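Local coordinates for protein endoglucanase EG-II (Hypocrea jecorina, PDB 3QR3) that hydrolyses internal beta-1,4-glucosidic bonds of cellulose as an endoglucanase, through the TIM-barrel catalytic domain of glycoside hydrolase family 5, at residues A231-N236 and V266-D272; N236-F242 and Q275-L280. All coordinates share one frame; numbering follows the deposited sequence.

Contact 1 of 2, residues A231-N236 and V266-D272. With SO4 (sulfate ion), chain F.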
loop_
_atom_site.group_PDB
_atom_site.type_symbol
_atom_site.label_atom_id
_atom_site.label_comp_id
_atom_site.label_asym_id
_atom_site.label_seq_id
_atom_site.Cartn_x
_atom_site.Cartn_y
_atom_site.Cartn_z
ATOM N N ALA A 231 6.917 -0.778 19.591
ATOM C CA ALA A 231 8.287 -0.765 19.099
ATOM C C ALA A 231 8.851 -2.175 18.962
ATOM O O ALA A 231 9.488 -2.494 17.960
ATOM C CB ALA A 231 9.181 0.080 20.020
ATOM N N GLU A 232 8.597 -3.023 19.957
ATOM C CA GLU A 232 9.247 -4.333 20.014
ATOM C C GLU A 232 8.597 -5.340 19.068
ATOM O O GLU A 232 7.387 -5.312 18.865
ATOM C CB GLU A 232 9.249 -4.875 21.449
ATOM C CG GLU A 232 10.011 -3.993 22.447
ATOM C CD GLU A 232 11.507 -3.896 22.139
ATOM O OE1 GLU A 232 12.091 -4.886 21.642
ATOM O OE2 GLU A 232 12.103 -2.833 22.401
ATOM N N CYS A 233 9.410 -6.212 18.476
ATOM C CA CYS A 233 8.886 -7.292 17.648
ATOM C C CYS A 233 8.923 -8.620 18.402
ATOM O O CYS A 233 9.804 -8.856 19.227
ATOM C CB CYS A 233 9.653 -7.396 16.332
ATOM S SG CYS A 233 9.528 -5.913 15.296
ATOM N N THR A 234 7.953 -9.478 18.116
ATOM C CA THR A 234 7.781 -10.717 18.858
ATOM C C THR A 234 7.664 -11.916 17.916
ATOM O O THR A 234 7.529 -13.055 18.365
ATOM C CB THR A 234 6.515 -10.657 19.745
ATOM O OG1 THR A 234 5.357 -10.510 18.917
ATOM C CG2 THR A 234 6.575 -9.478 20.695
ATOM N N THR A 235 7.712 -11.665 16.612
ATOM C CA THR A 235 7.561 -12.749 15.637
ATOM C C THR A 235 8.173 -12.355 14.298
ATOM O O THR A 235 8.274 -11.164 13.978
ATOM C CB THR A 235 6.066 -13.127 15.432
ATOM O OG1 THR A 235 5.950 -14.231 14.519
ATOM C CG2 THR A 235 5.273 -11.933 14.885
ATOM N N ASN A 236 8.594 -13.353 13.527
ATOM C CA ASN A 236 9.019 -13.126 12.149
ATOM C C ASN A 236 7.938 -13.532 11.138
ATOM O O ASN A 236 8.142 -13.437 9.926
ATOM C CB ASN A 236 10.337 -13.853 11.858
ATOM C CG ASN A 236 10.218 -15.350 12.014
ATOM O OD1 ASN A 236 9.136 -15.913 11.876
ATOM N ND2 ASN A 236 11.334 -16.005 12.304
ATOM N N VAL A 266 14.710 -1.097 16.782
ATOM C CA VAL A 266 15.270 -1.746 17.960
ATOM C C VAL A 266 15.735 -3.160 17.594
ATOM O O VAL A 266 15.311 -3.721 16.575
ATOM C CB VAL A 266 14.226 -1.840 19.091
ATOM C CG1 VAL A 266 13.839 -0.456 19.577
ATOM C CG2 VAL A 266 12.990 -2.606 18.611
ATOM N N GLN A 267 16.588 -3.737 18.438
ATOM C CA GLN A 267 17.218 -5.028 18.144
ATOM C C GLN A 267 16.232 -6.156 17.842
ATOM O O GLN A 267 16.450 -6.937 16.912
ATOM C CB GLN A 267 18.143 -5.449 19.289
ATOM C CG GLN A 267 19.009 -6.657 18.958
ATOM C CD GLN A 267 19.922 -6.411 17.764
ATOM O OE1 GLN A 267 20.519 -5.342 17.636
ATOM N NE2 GLN A 267 20.033 -7.402 16.886
ATOM N N SER A 268 15.157 -6.260 18.623
ATOM C CA SER A 268 14.167 -7.323 18.398
ATOM C C SER A 268 13.612 -7.314 16.973
ATOM O O SER A 268 13.399 -8.371 16.373
ATOM C CB SER A 268 13.018 -7.239 19.409
ATOM O OG SER A 268 12.270 -6.043 19.254
ATOM N N CYS A 269 13.377 -6.117 16.434
ATOM C CA CYS A 269 12.838 -5.986 15.079
ATOM C C CYS A 269 13.917 -6.148 14.018
ATOM O O CYS A 269 13.659 -6.686 12.939
ATOM C CB CYS A 269 12.125 -4.650 14.902
ATOM S SG CYS A 269 10.735 -4.449 16.029
ATOM N N ILE A 270 15.122 -5.673 14.314
ATOM C CA ILE A 270 16.246 -5.888 13.411
ATOM C C ILE A 270 16.425 -7.381 13.181
ATOM O O ILE A 270 16.704 -7.815 12.068
ATOM C CB ILE A 270 17.542 -5.240 13.936
ATOM C CG1 ILE A 270 17.461 -3.718 13.754
ATOM C CG2 ILE A 270 18.755 -5.823 13.213
ATOM C CD1 ILE A 270 18.590 -2.939 14.408
ATOM N N GLN A 271 16.230 -8.176 14.229
ATOM C CA GLN A 271 16.316 -9.623 14.075
ATOM C C GLN A 271 15.094 -10.198 13.359
ATOM O O GLN A 271 15.240 -10.885 12.349
ATOM C CB GLN A 271 16.539 -10.336 15.414
ATOM C CG GLN A 271 16.503 -11.862 15.280
ATOM C CD GLN A 271 16.962 -12.593 16.532
ATOM O OE1 GLN A 271 16.674 -13.778 16.713
ATOM N NE2 GLN A 271 17.676 -11.890 17.400
ATOM N N ASP A 272 13.895 -9.910 13.866
ATOM C CA ASP A 272 12.667 -10.487 13.315
ATOM C C ASP A 272 12.328 -10.011 11.906
ATOM O O ASP A 272 11.879 -10.796 11.069
ATOM C CB ASP A 272 11.479 -10.247 14.253
ATOM C CG ASP A 272 11.578 -11.048 15.542
ATOM O OD1 ASP A 272 12.517 -11.864 15.669
ATOM O OD2 ASP A 272 10.717 -10.862 16.431
HETATM S S SO4 F . 6.855 -1.161 23.137
HETATM O O1 SO4 F . 5.791 -1.527 24.071
HETATM O O2 SO4 F . 7.158 -2.321 22.310
HETATM O O3 SO4 F . 6.405 -0.042 22.304
HETATM O O4 SO4 F . 8.055 -0.766 23.866
HETATM O O HOH W 1 14.800 -4.918 21.151
#
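With SG anti to the carbonyl carbon in both Cys233 and Cys269, the two sulfurs swing toward each other and close a disulfide of 2.0 Å between Cys233 SG and Cys269 SG, with a chi3 of 100°. Beside it, Ser268 carries OG between its backbone N and carbonyl carbon (chi1 65°), a rotation that turns the hydroxyl toward the facing loop. There it does double duty: OG accepts from Cys233 N at 3.0 Å in a nearly straight bond and donates to Glu232 OE1 at 2.7 Å, meeting that oxygen from above the carboxylate plane. The Glu232 chain, bent at chi2, also receives at OE1 a water that accepts from Ser268 N. This pins the loop following strand 214-219 of the TIM barrel across the first turn of helix 267-281, where Val266 is the N-cap residue and lays CG2 3.6 Å from Ala231 O. Without the Ser268 hydroxyl, as with an alanine here, the Cys233 amide would probably lose its acceptor and Glu232 OE1 one of its two donors, leaving the carboxylate freer to turn. One turn on, Asp272 packs CB against Thr235 O at 3.3 Å, and its OD2 lies 3.6 Å from Cys233 CB. On the far side of the loop, Ala231 N and Glu232 N each donate to one oxygen of a sulfate, probably from the crystallisation liquor.

Contact 2 of 2, residues N236-F242 and Q275-L280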
loop_
_atom_site.group_PDB
_atom_site.type_symbol
_atom_site.label_atom_id
_atom_site.label_comp_id
_atom_site.label_asym_id
_atom_site.label_seq_id
_atom_site.Cartn_x
_atom_site.Cartn_y
_atom_site.Cartn_z
ATOM N N ASN A 236 8.594 -13.353 13.527
ATOM C CA ASN A 236 9.019 -13.126 12.149
ATOM C C ASN A 236 7.938 -13.532 11.138
ATOM O O ASN A 236 8.142 -13.437 9.926
ATOM C CB ASN A 236 10.337 -13.853 11.858
ATOM C CG ASN A 236 10.218 -15.350 12.014
ATOM O OD1 ASN A 236 9.136 -15.913 11.876
ATOM N ND2 ASN A 236 11.334 -16.005 12.304
ATOM N N ASN A 237 6.791 -13.981 11.652
ATOM C CA ASN A 237 5.606 -14.276 10.837
ATOM C C ASN A 237 5.718 -15.439 9.856
ATOM O O ASN A 237 4.827 -15.644 9.037
ATOM C CB ASN A 237 5.182 -13.040 10.049
ATOM C CG ASN A 237 4.590 -11.978 10.926
ATOM O OD1 ASN A 237 3.700 -12.252 11.737
ATOM N ND2 ASN A 237 5.085 -10.753 10.782
ATOM N N ILE A 238 6.806 -16.192 9.917
ATOM C CA ILE A 238 6.999 -17.264 8.948
ATOM C C ILE A 238 6.060 -18.461 9.157
ATOM O O ILE A 238 5.339 -18.861 8.236
ATOM C CB ILE A 238 8.455 -17.755 8.929
ATOM C CG1 ILE A 238 9.384 -16.620 8.478
ATOM C CG2 ILE A 238 8.578 -18.995 8.030
ATOM C CD1 ILE A 238 10.895 -16.915 8.686
ATOM N N ASP A 239 6.073 -19.031 10.355
ATOM C CA ASP A 239 5.229 -20.188 10.645
ATOM C C ASP A 239 3.751 -19.825 10.596
ATOM O O ASP A 239 2.939 -20.568 10.060
ATOM C CB ASP A 239 5.570 -20.774 12.016
ATOM C CG ASP A 239 6.956 -21.402 12.053
ATOM O OD1 ASP A 239 7.572 -21.540 10.974
ATOM O OD2 ASP A 239 7.430 -21.754 13.158
ATOM N N GLY A 240 3.411 -18.669 11.157
ATOM C CA GLY A 240 2.025 -18.273 11.307
ATOM C C GLY A 240 1.376 -17.677 10.072
ATOM O O GLY A 240 0.155 -17.708 9.944
ATOM N N ALA A 241 2.169 -17.137 9.154
ATOM C CA ALA A 241 1.577 -16.474 8.002
ATOM C C ALA A 241 2.233 -16.801 6.666
ATOM O O ALA A 241 1.581 -17.297 5.751
ATOM C CB ALA A 241 1.545 -14.974 8.224
ATOM N N PHE A 242 3.524 -16.517 6.542
ATOM C CA PHE A 242 4.117 -16.503 5.211
ATOM C C PHE A 242 4.478 -17.874 4.627
ATOM O O PHE A 242 4.532 -18.023 3.415
ATOM C CB PHE A 242 5.292 -15.530 5.157
ATOM C CG PHE A 242 4.880 -14.088 5.346
ATOM C CD1 PHE A 242 4.060 -13.465 4.411
ATOM C CD2 PHE A 242 5.296 -13.366 6.460
ATOM C CE1 PHE A 242 3.663 -12.142 4.575
ATOM C CE2 PHE A 242 4.909 -12.035 6.636
ATOM C CZ PHE A 242 4.092 -11.422 5.686
ATOM N N GLN A 275 14.636 -11.741 9.408
ATOM C CA GLN A 275 14.167 -13.108 9.188
ATOM C C GLN A 275 12.954 -13.120 8.265
ATOM O O GLN A 275 12.867 -13.940 7.362
ATOM C CB GLN A 275 13.831 -13.792 10.517
ATOM C CG GLN A 275 15.071 -14.062 11.356
ATOM C CD GLN A 275 14.757 -14.573 12.743
ATOM O OE1 GLN A 275 13.603 -14.597 13.171
ATOM N NE2 GLN A 275 15.795 -14.977 13.465
ATOM N N GLN A 276 12.025 -12.194 8.490
ATOM C CA GLN A 276 10.825 -12.129 7.676
ATOM C C GLN A 276 11.180 -11.858 6.219
ATOM O O GLN A 276 10.724 -12.559 5.314
ATOM C CB GLN A 276 9.872 -11.039 8.185
ATOM C CG GLN A 276 8.519 -11.066 7.458
ATOM C CD GLN A 276 7.626 -9.906 7.847
ATOM O OE1 GLN A 276 7.806 -8.780 7.377
ATOM N NE2 GLN A 276 6.657 -10.173 8.702
ATOM N N ILE A 277 11.992 -10.829 6.009
ATOM C CA ILE A 277 12.402 -10.417 4.674
ATOM C C ILE A 277 13.179 -11.527 3.977
ATOM O O ILE A 277 13.021 -11.752 2.776
ATOM C CB ILE A 277 13.286 -9.157 4.738
ATOM C CG1 ILE A 277 12.501 -8.001 5.356
ATOM C CG2 ILE A 277 13.779 -8.769 3.348
ATOM C CD1 ILE A 277 11.213 -7.695 4.634
ATOM N N GLN A 278 14.024 -12.222 4.730
ATOM C CA GLN A 278 14.810 -13.288 4.138
ATOM C C GLN A 278 13.883 -14.373 3.592
ATOM O O GLN A 278 14.104 -14.894 2.498
ATOM C CB GLN A 278 15.796 -13.888 5.140
ATOM C CG GLN A 278 16.606 -15.029 4.530
ATOM C CD GLN A 278 17.422 -15.795 5.554
ATOM O OE1 GLN A 278 18.470 -16.351 5.230
ATOM N NE2 GLN A 278 16.943 -15.834 6.796
ATOM N N TYR A 279 12.838 -14.698 4.349
ATOM C CA TYR A 279 11.903 -15.727 3.915
ATOM C C TYR A 279 11.143 -15.297 2.664
ATOM O O TYR A 279 10.885 -16.111 1.775
ATOM C CB TYR A 279 10.941 -16.144 5.036
ATOM C CG TYR A 279 10.086 -17.337 4.626
ATOM C CD1 TYR A 279 10.587 -18.635 4.703
ATOM C CD2 TYR A 279 8.793 -17.161 4.141
ATOM C CE1 TYR A 279 9.818 -19.729 4.312
ATOM C CE2 TYR A 279 8.011 -18.249 3.749
ATOM C CZ TYR A 279 8.537 -19.530 3.838
ATOM O OH TYR A 279 7.776 -20.603 3.453
ATOM N N LEU A 280 10.779 -14.022 2.586
ATOM C CA LEU A 280 10.116 -13.527 1.389
ATOM C C LEU A 280 11.063 -13.627 0.202
ATOM O O LEU A 280 10.671 -14.055 -0.888
ATOM C CB LEU A 280 9.641 -12.086 1.570
ATOM C CG LEU A 280 8.586 -11.859 2.656
ATOM C CD1 LEU A 280 8.227 -10.372 2.728
ATOM C CD2 LEU A 280 7.361 -12.724 2.414
#
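The helical segments 238-242 and 275-280 cross at -55° with their axes 11.4 Å apart at closest approach, and the backbones come nearest where Asn236, just ahead of the first helix, lies beside Gln276. Both helices belong to the outer layer of the TIM barrel and follow one another in the chain with strand 256-261 between them, as the repeating beta-alpha order of the barrel requires, so the contact is one between successive helices around the barrel. Both polar atoms of the Asn236 amide are engaged. Asn236 OD1 accepts from Ile238 N at 3.1 Å, forming an Asx turn at the start of helix 238-251, while ND2 donates to Gln275 OE1 at 2.8 Å. That second bond leaves nearly within the Asn236 amide plane but reaches OE1 from above the Gln275 carbonyl plane, the two amides being turned 64° apart.

Ile238 and Tyr279 carry the apolar part. The tyrosine has CG anti to its backbone N (chi1 -173°), which carries the ring across to Ile238 and the last turn of 238-242; Ile238 CG2 sits over the ring centre in a CH-pi contact, 3.9 Å from the centroid, and Ile238 CD1 rests on Tyr279 CB at 3.7 Å. The edge of the same ring faces the Phe242 carbonyl, with CE2 3.5 Å from Phe242 O, an oxygen that also accepts from Tyr287 OH. Deeper in, Phe242 and Leu280 both pack on Leu258 of strand 256-261, joining the helix pair to the barrel wall. The aliphatic part of Gln276 packs against the backbone of Asn236, its CB 3.4 Å from Asn236 O. Over one face of the Phe242 ring, displaced toward the rim, Leu280 CD2 makes a CH-pi contact 4.2 Å from the centroid.

In the fold
From the N terminus, the chain passes through the first five strands of the barrel before strand 214-219 leads into the loop holding 231-236. That loop runs directly into helix 238-251, and strand 256-261 then carries the chain to helix 267-281. Contact 1 closes a loop of 29 intervening residues when the chain returns at 266-272; contact 2 closes one of 32 when 275-280 meets 236-242. Because the second opens before the first has closed, the two loops cross, sharing Asn236 and helix 267-281. Contact 1 fastens the surface loop to the start of that helix, and contact 2, centred 12 Å away, joins its later turns to helix 238-251.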